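Local coordinates for protein beta sliding clamp (Caulobacter crescentus, PDB 5WCE) that probably forms a ring-shaped head-to-tail homodimer around DNA that tethers DNA polymerases and other proteins to it and makes replication processive, at residues K295-P300 with P327-F332. Residues are numbered along the deposited sequence; the frame is centred on the assembly and turned at random.
Sequences KLAVEP and PFEIGF
Leu296 with Ile330 and Val298 with Phe328 form the two hydrogen-bonded pairs of an antiparallel ladder, a compact example of how one register of backbone bonds sorts side chains onto two unlike faces. The short strand axes come within 4.7 Å, their N-to-C directions 158° apart. Val298 N bonds to Phe328 O at 2.8 Å, and Phe328 N returns a bond to Val298 O at 2.9 Å. A water lies between Val298 O and Glu329 OE2, within hydrogen-bonding distance of both, and Pro327 CA brings a CA-H...O contact to Val298 O.

On the face of Leu296, Val298, Phe328 and Ile330, Val298 sits over the Phe328 ring in a CH-pi contact, its CB 3.9 Å from the centroid. Phe328 CG stands between its backbone N and carbonyl carbon (chi1 62°), a rotamer that lays the ring beneath the valine; Val298 CG1 reaches Phe328 CE1 at 3.7 Å while Val298 CG2 rests near Phe328 CZ. An alanine in place of Phe328 would probably open a gap beneath Val298 and leave its methyls without their aromatic floor. Further along, Leu296 CD2 meets the edge of the Phe332 ring, 4.0 Å from Phe332 CE2. The face of Lys295, Ala297 and Glu329 is more polar: the extended Lys295 chain runs alongside Glu329, Lys295 CE to Glu329 CG 4.0 Å, yet Lys295 NZ and Glu329 OE1 stay 6.1 Å apart, too far for a salt bridge.

Strand 328-333 is an end strand of a four-stranded sheet in the C-terminal clamp domain, though Gly331 has a backbone hydrogen bond with Leu377; strand 293-299 also pairs with strand 302-308. The Val298-Phe328 face packs toward strands 267-272 and 360-364 of the neighbouring sheet, and Phe353, on its strand 348-353, meets the Phe328 ring edge-to-face.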
loop_
_atom_site.group_PDB
_atom_site.type_symbol
_atom_site.label_atom_id
_atom_site.label_comp_id
_atom_site.label_asym_id
_atom_site.label_seq_id
_atom_site.Cartn_x
_atom_site.Cartn_y
_atom_site.Cartn_z
ATOM N N LYS A 295 -9.122 20.275 -20.936
ATOM C CA LYS A 295 -9.861 20.861 -22.053
ATOM C C LYS A 295 -9.763 19.986 -23.315
ATOM O O LYS A 295 -8.678 19.585 -23.680
ATOM C CB LYS A 295 -9.330 22.262 -22.367
ATOM C CG LYS A 295 -10.067 22.961 -23.513
ATOM C CD LYS A 295 -9.477 24.371 -23.596
ATOM C CE LYS A 295 -9.934 25.183 -24.759
ATOM N NZ LYS A 295 -9.091 26.431 -24.708
ATOM N N LEU A 296 -10.900 19.717 -23.948
ATOM C CA LEU A 296 -11.006 18.957 -25.195
ATOM C C LEU A 296 -11.454 19.973 -26.243
ATOM O O LEU A 296 -12.598 20.484 -26.178
ATOM C CB LEU A 296 -12.058 17.847 -25.114
ATOM C CG LEU A 296 -11.782 16.528 -24.389
ATOM C CD1 LEU A 296 -11.376 16.781 -22.945
ATOM C CD2 LEU A 296 -12.965 15.575 -24.463
ATOM N N ALA A 297 -10.540 20.334 -27.154
ATOM C CA ALA A 297 -10.876 21.170 -28.284
ATOM C C ALA A 297 -11.175 20.223 -29.453
ATOM O O ALA A 297 -10.278 19.570 -30.001
ATOM C CB ALA A 297 -9.735 22.130 -28.594
ATOM N N VAL A 298 -12.456 20.082 -29.751
ATOM C CA VAL A 298 -12.977 19.111 -30.698
ATOM C C VAL A 298 -13.201 19.832 -32.030
ATOM O O VAL A 298 -13.780 20.925 -32.081
ATOM C CB VAL A 298 -14.326 18.497 -30.174
ATOM C CG1 VAL A 298 -14.845 17.428 -31.078
ATOM C CG2 VAL A 298 -14.125 17.898 -28.782
ATOM N N GLU A 299 -12.707 19.208 -33.086
ATOM C CA GLU A 299 -12.914 19.648 -34.447
ATOM C C GLU A 299 -12.974 18.433 -35.350
ATOM O O GLU A 299 -12.585 17.350 -34.932
ATOM C CB GLU A 299 -11.759 20.603 -34.868
ATOM C CG GLU A 299 -10.400 19.920 -34.910
ATOM C CD GLU A 299 -9.233 20.875 -35.245
ATOM O OE1 GLU A 299 -9.208 21.368 -36.380
ATOM O OE2 GLU A 299 -8.378 21.104 -34.359
ATOM N N PRO A 300 -13.377 18.605 -36.639
ATOM C CA PRO A 300 -13.328 17.449 -37.515
ATOM C C PRO A 300 -11.987 16.758 -37.491
ATOM O O PRO A 300 -10.921 17.403 -37.564
ATOM C CB PRO A 300 -13.640 18.044 -38.904
ATOM C CG PRO A 300 -14.606 19.154 -38.574
ATOM C CD PRO A 300 -14.127 19.729 -37.246
ATOM N N PRO A 327 -16.980 22.477 -34.691
ATOM C CA PRO A 327 -15.972 22.510 -33.641
ATOM C C PRO A 327 -16.521 23.056 -32.343
ATOM O O PRO A 327 -17.434 23.872 -32.369
ATOM C CB PRO A 327 -14.870 23.421 -34.204
ATOM C CG PRO A 327 -15.465 24.126 -35.352
ATOM C CD PRO A 327 -16.677 23.384 -35.813
ATOM N N PHE A 328 -16.018 22.592 -31.217
ATOM C CA PHE A 328 -16.395 23.141 -29.940
ATOM C C PHE A 328 -15.305 22.802 -28.937
ATOM O O PHE A 328 -14.466 21.961 -29.237
ATOM C CB PHE A 328 -17.752 22.594 -29.474
ATOM C CG PHE A 328 -17.770 21.139 -29.277
ATOM C CD1 PHE A 328 -17.998 20.295 -30.333
ATOM C CD2 PHE A 328 -17.598 20.605 -28.013
ATOM C CE1 PHE A 328 -18.072 18.923 -30.158
ATOM C CE2 PHE A 328 -17.676 19.222 -27.813
ATOM C CZ PHE A 328 -17.863 18.381 -28.870
ATOM N N GLU A 329 -15.376 23.435 -27.762
ATOM C CA GLU A 329 -14.455 23.209 -26.668
ATOM C C GLU A 329 -15.278 22.832 -25.428
ATOM O O GLU A 329 -16.323 23.406 -25.175
ATOM C CB GLU A 329 -13.598 24.430 -26.418
ATOM C CG GLU A 329 -12.700 24.813 -27.614
ATOM C CD GLU A 329 -13.451 25.646 -28.681
ATOM O OE1 GLU A 329 -14.057 26.696 -28.315
ATOM O OE2 GLU A 329 -13.431 25.261 -29.889
ATOM N N ILE A 330 -14.822 21.820 -24.687
ATOM C CA ILE A 330 -15.524 21.359 -23.497
ATOM C C ILE A 330 -14.457 20.876 -22.519
ATOM O O ILE A 330 -13.401 20.365 -22.950
ATOM C CB ILE A 330 -16.539 20.250 -23.883
ATOM C CG1 ILE A 330 -17.540 19.958 -22.764
ATOM C CG2 ILE A 330 -15.858 18.968 -24.347
ATOM C CD1 ILE A 330 -18.658 19.027 -23.202
ATOM N N GLY A 331 -14.748 21.040 -21.238
ATOM C CA GLY A 331 -13.848 20.638 -20.165
ATOM C C GLY A 331 -14.435 19.514 -19.340
ATOM O O GLY A 331 -15.674 19.491 -19.040
ATOM N N PHE A 332 -13.565 18.604 -18.880
ATOM C CA PHE A 332 -13.953 17.560 -17.940
ATOM C C PHE A 332 -12.889 17.400 -16.841
ATOM O O PHE A 332 -11.743 17.764 -17.023
ATOM C CB PHE A 332 -14.125 16.203 -18.596
ATOM C CG PHE A 332 -15.224 16.148 -19.618
ATOM C CD1 PHE A 332 -16.556 16.339 -19.233
ATOM C CD2 PHE A 332 -14.945 15.842 -20.924
ATOM C CE1 PHE A 332 -17.567 16.304 -20.150
ATOM C CE2 PHE A 332 -15.963 15.789 -21.859
ATOM C CZ PHE A 332 -17.273 16.039 -21.471
HETATM O O HOH W 1 -12.436 23.236 -31.197
#